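Adenosylmethionine-8-amino-7-oxononanoate aminotransferase (Methanocaldococcus jannaschii, PDB 6ZHK) probably transfers the amino group of S-adenosyl-L-methionine to 8-amino-7-oxononanoate, giving 7,8-diaminononanoate in biotin synthesis with pyridoxal 5'-phosphate as cofactor. Local coordinates at residues F117-K131 / L333-C346. Numbering follows the deposited sequence. Where two conformers were deposited one is given.
Sequences FYSEDGAEAVEIAIK and LYHGHTYTGNQLLC
His335 meets the helix of segment 117-131 with both an edge and a face of its imidazole. At the edge, Lys131 NZ lies almost in the ring plane and donates to His335 ND1 at 2.9 Å. A bend at chi3 (46°) turns the lysine's end to this ring; water 4 and the backbone O of Asp158 in the second subunit also accept from its ammonium. Over one face, Ile128 CG1 makes a CH-pi contact, 3.6 Å from the centroid of the His335 ring. Histidine suits the place because its edge offers an acceptor nitrogen while its face takes an aliphatic chain. The His335 carbonyl O meets the Phe117 ring at its edge, 3.4 Å from Phe117 CZ, while Leu333 CD2 packs 3.9 Å from Phe117 CE2.

A bend at chi2 (71°) lays the Glu120 carboxylate beside the turn 337-340. Glu120 OE2 stands 3.1 Å from Tyr339 O, acceptor against acceptor; water 2 donates to Glu120 OE2 (2.6 Å) and accepts from Gly341 N, bridging the segments. Thr340 CG2 lies 3.4 Å from Tyr118 O, which water 1 joins to Thr340 OG1. Positive phi favours glycine at 341, whose N lies 3.7 Å from Tyr118 CB. Cys346 SG sits over one face of the Tyr118 ring.

Gly122 and Ala123 (predicted cofactor binders) and Gly336 (predicted substrate binder) belong here; Thr338 OG1 bonds to NZ, and Tyr339 OH to O, of the second subunit's Lys301, which carries no cofactor. The contact therefore probably lies where the two cofactor sites meet. Accepting from Lys131, His335 ND1 carries no proton, so the imidazole is probably neutral, whereas the carbonyl beside Glu120 would tend to raise its pKa.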
loop_
_atom_site.group_PDB
_atom_site.type_symbol
_atom_site.label_atom_id
_atom_site.label_comp_id
_atom_site.label_asym_id
_atom_site.label_seq_id
_atom_site.Cartn_x
_atom_site.Cartn_y
_atom_site.Cartn_z
ATOM N N PHE A 117 -10.832 3.815 -8.677
ATOM C CA PHE A 117 -9.537 3.190 -8.888
ATOM C C PHE A 117 -9.118 2.645 -7.524
ATOM O O PHE A 117 -8.920 3.418 -6.579
ATOM C CB PHE A 117 -8.523 4.264 -9.352
ATOM C CG PHE A 117 -7.260 3.658 -9.889
ATOM C CD1 PHE A 117 -6.335 3.057 -9.041
ATOM C CD2 PHE A 117 -7.042 3.651 -11.254
ATOM C CE1 PHE A 117 -5.211 2.404 -9.565
ATOM C CE2 PHE A 117 -5.906 3.041 -11.784
ATOM C CZ PHE A 117 -5.031 2.381 -10.945
ATOM N N TYR A 118 -8.872 1.327 -7.427
ATOM C CA TYR A 118 -8.630 0.711 -6.134
ATOM C C TYR A 118 -7.144 0.660 -5.801
ATOM O O TYR A 118 -6.308 0.607 -6.683
ATOM C CB TYR A 118 -9.039 -0.764 -6.176
ATOM C CG TYR A 118 -10.558 -0.977 -6.214
ATOM C CD1 TYR A 118 -11.334 -0.668 -5.102
ATOM C CD2 TYR A 118 -11.188 -1.533 -7.336
ATOM C CE1 TYR A 118 -12.712 -0.909 -5.114
ATOM C CE2 TYR A 118 -12.548 -1.795 -7.353
ATOM C CZ TYR A 118 -13.311 -1.446 -6.251
ATOM O OH TYR A 118 -14.655 -1.689 -6.204
ATOM N N SER A 119 -6.843 0.624 -4.498
ATOM C CA SER A 119 -5.502 0.398 -3.981
ATOM C C SER A 119 -5.663 -0.211 -2.585
ATOM O O SER A 119 -6.784 -0.573 -2.197
ATOM C CB SER A 119 -4.678 1.681 -3.947
ATOM O OG SER A 119 -5.270 2.681 -3.138
ATOM N N GLU A 120 -4.567 -0.316 -1.827
ATOM C CA GLU A 120 -4.618 -1.003 -0.544
ATOM C C GLU A 120 -4.668 -0.044 0.637
ATOM O O GLU A 120 -5.369 -0.339 1.574
ATOM C CB GLU A 120 -3.432 -1.952 -0.361
ATOM C CG GLU A 120 -3.603 -3.217 -1.178
ATOM C CD GLU A 120 -3.472 -3.040 -2.678
ATOM O OE1 GLU A 120 -2.424 -2.459 -3.118
ATOM O OE2 GLU A 120 -4.455 -3.408 -3.386
ATOM N N ASP A 121 -3.989 1.116 0.573
ATOM C CA ASP A 121 -3.825 1.968 1.754
ATOM C C ASP A 121 -4.186 3.393 1.347
ATOM O O ASP A 121 -4.007 3.749 0.176
ATOM C CB ASP A 121 -2.365 1.991 2.241
ATOM C CG ASP A 121 -1.937 0.612 2.716
ATOM O OD1 ASP A 121 -2.808 -0.114 3.253
ATOM O OD2 ASP A 121 -0.734 0.247 2.551
ATOM N N GLY A 122 -4.647 4.188 2.322
ATOM C CA GLY A 122 -5.025 5.576 2.079
ATOM C C GLY A 122 -3.848 6.397 1.524
ATOM O O GLY A 122 -4.059 7.282 0.685
ATOM N N ALA A 123 -2.617 6.085 1.965
ATOM C CA ALA A 123 -1.491 6.836 1.421
ATOM C C ALA A 123 -1.391 6.572 -0.094
ATOM O O ALA A 123 -1.040 7.473 -0.844
ATOM C CB ALA A 123 -0.182 6.457 2.117
ATOM N N GLU A 124 -1.583 5.310 -0.523
ATOM C CA GLU A 124 -1.523 4.989 -1.940
ATOM C C GLU A 124 -2.681 5.679 -2.687
ATOM O O GLU A 124 -2.491 6.113 -3.815
ATOM C CB GLU A 124 -1.729 3.473 -2.116
ATOM C CG GLU A 124 -0.500 2.566 -1.968
ATOM C CD GLU A 124 -0.747 1.065 -1.832
ATOM O OE1 GLU A 124 -1.912 0.643 -1.743
ATOM O OE2 GLU A 124 0.238 0.273 -1.815
ATOM N N ALA A 125 -3.862 5.762 -2.056
ATOM C CA ALA A 125 -4.988 6.397 -2.715
ATOM C C ALA A 125 -4.642 7.858 -3.005
ATOM O O ALA A 125 -4.985 8.405 -4.054
ATOM C CB ALA A 125 -6.212 6.325 -1.825
ATOM N N VAL A 126 -3.953 8.495 -2.067
ATOM C CA VAL A 126 -3.547 9.892 -2.245
ATOM C C VAL A 126 -2.432 9.999 -3.310
ATOM O O VAL A 126 -2.442 10.873 -4.154
ATOM C CB VAL A 126 -3.112 10.434 -0.866
ATOM C CG1 VAL A 126 -2.246 11.666 -1.022
ATOM C CG2 VAL A 126 -4.307 10.715 0.020
ATOM N N GLU A 127 -1.472 9.053 -3.357
ATOM C CA GLU A 127 -0.436 9.078 -4.383
ATOM C C GLU A 127 -1.073 8.928 -5.768
ATOM O O GLU A 127 -0.658 9.535 -6.747
ATOM C CB GLU A 127 0.510 7.881 -4.201
ATOM C CG GLU A 127 1.356 7.951 -2.921
ATOM C CD GLU A 127 2.793 8.404 -3.095
ATOM O OE1 GLU A 127 3.190 8.648 -4.266
ATOM O OE2 GLU A 127 3.506 8.534 -2.054
ATOM N N ILE A 128 -2.153 8.160 -5.850
ATOM C CA ILE A 128 -2.813 7.942 -7.115
ATOM C C ILE A 128 -3.577 9.204 -7.502
ATOM O O ILE A 128 -3.555 9.600 -8.689
ATOM C CB ILE A 128 -3.755 6.715 -7.018
ATOM C CG1 ILE A 128 -2.911 5.431 -6.943
ATOM C CG2 ILE A 128 -4.746 6.684 -8.195
ATOM C CD1 ILE A 128 -3.765 4.209 -6.434
ATOM N N ALA A 129 -4.226 9.821 -6.512
ATOM C CA ALA A 129 -4.909 11.089 -6.743
ATOM C C ALA A 129 -3.889 12.117 -7.267
ATOM O O ALA A 129 -4.172 12.874 -8.190
ATOM C CB ALA A 129 -5.588 11.585 -5.474
ATOM N N ILE A 130 -2.734 12.208 -6.619
ATOM C CA ILE A 130 -1.697 13.155 -7.034
ATOM C C ILE A 130 -1.367 12.906 -8.512
ATOM O O ILE A 130 -1.249 13.861 -9.282
ATOM C CB ILE A 130 -0.443 13.035 -6.103
ATOM C CG1 ILE A 130 -0.689 13.717 -4.759
ATOM C CG2 ILE A 130 0.859 13.522 -6.756
ATOM C CD1 ILE A 130 0.416 13.330 -3.719
ATOM N N LYS A 131 -1.124 11.637 -8.877
ATOM C CA LYS A 131 -0.633 11.303 -10.199
ATOM C C LYS A 131 -1.706 11.550 -11.241
ATOM O O LYS A 131 -1.408 12.053 -12.315
ATOM C CB LYS A 131 -0.056 9.894 -10.283
ATOM C CG LYS A 131 1.162 9.666 -9.373
ATOM C CD LYS A 131 1.637 8.234 -9.452
ATOM C CE LYS A 131 1.742 7.673 -10.880
ATOM N NZ LYS A 131 2.341 6.307 -10.861
ATOM N N LEU A 333 -3.147 5.510 -17.498
ATOM C CA LEU A 333 -2.477 5.755 -16.222
ATOM C C LEU A 333 -1.693 4.482 -15.903
ATOM O O LEU A 333 -2.275 3.401 -15.643
ATOM C CB LEU A 333 -3.563 5.973 -15.187
ATOM C CG LEU A 333 -2.990 6.220 -13.776
ATOM C CD1 LEU A 333 -2.165 7.472 -13.756
ATOM C CD2 LEU A 333 -4.126 6.395 -12.755
ATOM N N TYR A 334 -0.375 4.576 -16.021
ATOM C CA TYR A 334 0.430 3.388 -15.817
ATOM C C TYR A 334 0.666 3.213 -14.302
ATOM O O TYR A 334 1.772 3.373 -13.798
ATOM C CB TYR A 334 1.767 3.550 -16.549
ATOM C CG TYR A 334 1.723 3.426 -18.056
ATOM C CD1 TYR A 334 1.493 2.206 -18.701
ATOM C CD2 TYR A 334 1.949 4.532 -18.853
ATOM C CE1 TYR A 334 1.422 2.103 -20.090
ATOM C CE2 TYR A 334 1.851 4.452 -20.240
ATOM C CZ TYR A 334 1.627 3.234 -20.860
ATOM O OH TYR A 334 1.630 3.158 -22.234
ATOM N N HIS A 335 -0.380 2.788 -13.584
ATOM C CA HIS A 335 -0.303 2.658 -12.132
ATOM C C HIS A 335 -1.166 1.445 -11.800
ATOM O O HIS A 335 -2.177 1.178 -12.448
ATOM C CB HIS A 335 -0.942 3.888 -11.451
ATOM C CG HIS A 335 -0.630 3.934 -10.006
ATOM N ND1 HIS A 335 0.337 4.758 -9.505
ATOM C CD2 HIS A 335 -1.102 3.218 -8.958
ATOM C CE1 HIS A 335 0.417 4.590 -8.195
ATOM N NE2 HIS A 335 -0.447 3.662 -7.864
ATOM N N GLY A 336 -0.766 0.711 -10.781
ATOM C CA GLY A 336 -1.635 -0.337 -10.263
ATOM C C GLY A 336 -0.792 -1.446 -9.691
ATOM O O GLY A 336 -0.128 -2.115 -10.463
ATOM N N HIS A 337 -0.849 -1.656 -8.371
ATOM C CA HIS A 337 -0.007 -2.745 -7.911
ATOM C C HIS A 337 -0.780 -4.057 -7.964
ATOM O O HIS A 337 -1.987 -4.029 -8.214
ATOM C CB HIS A 337 0.661 -2.447 -6.562
ATOM C CG HIS A 337 2.055 -2.988 -6.376
ATOM N ND1 HIS A 337 2.677 -3.806 -7.295
ATOM C CD2 HIS A 337 2.929 -2.839 -5.359
ATOM C CE1 HIS A 337 3.875 -4.128 -6.865
ATOM N NE2 HIS A 337 4.039 -3.560 -5.679
ATOM N N THR A 338 -0.021 -5.141 -7.704
ATOM C CA THR A 338 -0.443 -6.518 -7.795
ATOM C C THR A 338 -1.877 -6.687 -7.286
ATOM O O THR A 338 -2.683 -7.335 -7.945
ATOM C CB THR A 338 0.480 -7.379 -6.920
ATOM O OG1 THR A 338 1.788 -7.032 -7.378
ATOM C CG2 THR A 338 0.229 -8.857 -7.108
ATOM N N TYR A 339 -2.159 -6.206 -6.074
ATOM C CA TYR A 339 -3.346 -6.737 -5.387
ATOM C C TYR A 339 -4.498 -5.760 -5.608
ATOM O O TYR A 339 -5.541 -5.894 -4.945
ATOM C CB TYR A 339 -3.015 -6.969 -3.899
ATOM C CG TYR A 339 -2.243 -8.263 -3.682
ATOM C CD1 TYR A 339 -2.899 -9.497 -3.798
ATOM C CD2 TYR A 339 -0.872 -8.251 -3.425
ATOM C CE1 TYR A 339 -2.185 -10.699 -3.699
ATOM C CE2 TYR A 339 -0.181 -9.430 -3.233
ATOM C CZ TYR A 339 -0.849 -10.643 -3.358
ATOM O OH TYR A 339 -0.172 -11.809 -3.165
ATOM N N THR A 340 -4.382 -4.908 -6.641
ATOM C CA THR A 340 -5.494 -3.941 -6.898
ATOM C C THR A 340 -6.822 -4.721 -7.057
ATOM O O THR A 340 -6.933 -5.664 -7.860
ATOM C CB THR A 340 -5.224 -3.218 -8.245
ATOM O OG1 THR A 340 -4.011 -2.453 -8.074
ATOM C CG2 THR A 340 -6.332 -2.237 -8.625
ATOM N N GLY A 341 -7.872 -4.287 -6.384
ATOM C CA GLY A 341 -9.182 -4.948 -6.442
ATOM C C GLY A 341 -9.253 -6.378 -5.882
ATOM O O GLY A 341 -10.151 -7.162 -6.251
ATOM N N ASN A 342 -8.365 -6.768 -4.958
ATOM C CA ASN A 342 -8.331 -8.135 -4.433
ATOM C C ASN A 342 -9.724 -8.566 -3.894
ATOM O O ASN A 342 -10.404 -7.793 -3.217
ATOM C CB ASN A 342 -7.293 -8.164 -3.290
ATOM C CG ASN A 342 -7.401 -9.401 -2.437
ATOM O OD1 ASN A 342 -8.218 -9.497 -1.551
ATOM N ND2 ASN A 342 -6.439 -10.290 -2.599
ATOM N N GLN A 343 -10.176 -9.789 -4.184
ATOM C CA GLN A 343 -11.538 -10.228 -3.843
ATOM C C GLN A 343 -11.813 -10.259 -2.334
ATOM O O GLN A 343 -12.892 -9.857 -1.918
ATOM C CB GLN A 343 -11.909 -11.601 -4.440
ATOM C CG GLN A 343 -12.093 -11.551 -5.956
ATOM C CD GLN A 343 -10.831 -11.823 -6.750
ATOM O OE1 GLN A 343 -9.743 -11.269 -6.513
ATOM N NE2 GLN A 343 -11.027 -12.530 -7.833
ATOM N N LEU A 344 -10.867 -10.763 -1.526
ATOM C CA LEU A 344 -11.072 -10.706 -0.071
ATOM C C LEU A 344 -11.261 -9.270 0.434
ATOM O O LEU A 344 -12.186 -8.997 1.221
ATOM C CB LEU A 344 -9.920 -11.401 0.642
ATOM C CG LEU A 344 -9.742 -12.876 0.268
ATOM C CD1 LEU A 344 -8.637 -13.467 1.132
ATOM C CD2 LEU A 344 -11.102 -13.720 0.380
ATOM N N LEU A 345 -10.425 -8.308 -0.050
ATOM C CA LEU A 345 -10.550 -6.932 0.408
ATOM C C LEU A 345 -11.942 -6.455 0.035
ATOM O O LEU A 345 -12.601 -5.808 0.839
ATOM C CB LEU A 345 -9.517 -5.974 -0.243
ATOM C CG LEU A 345 -8.072 -6.481 -0.237
ATOM C CD1 LEU A 345 -7.092 -5.435 -0.755
ATOM C CD2 LEU A 345 -7.634 -6.843 1.174
ATOM N N CYS A 346 -12.386 -6.774 -1.196
ATOM C CA CYS A 346 -13.617 -6.147 -1.656
ATOM C C CYS A 346 -14.821 -6.817 -0.981
ATOM O O CYS A 346 -15.866 -6.177 -0.725
ATOM C CB CYS A 346 -13.741 -6.358 -3.166
ATOM S SG CYS A 346 -12.606 -5.322 -4.127
HETATM O O HOH W 1 -3.535 0.201 -7.289
HETATM O O HOH W 2 -6.949 -2.782 -3.978
HETATM O O HOH W 3 -0.236 -4.795 -4.379
HETATM O O HOH W 4 2.653 5.810 -13.734
#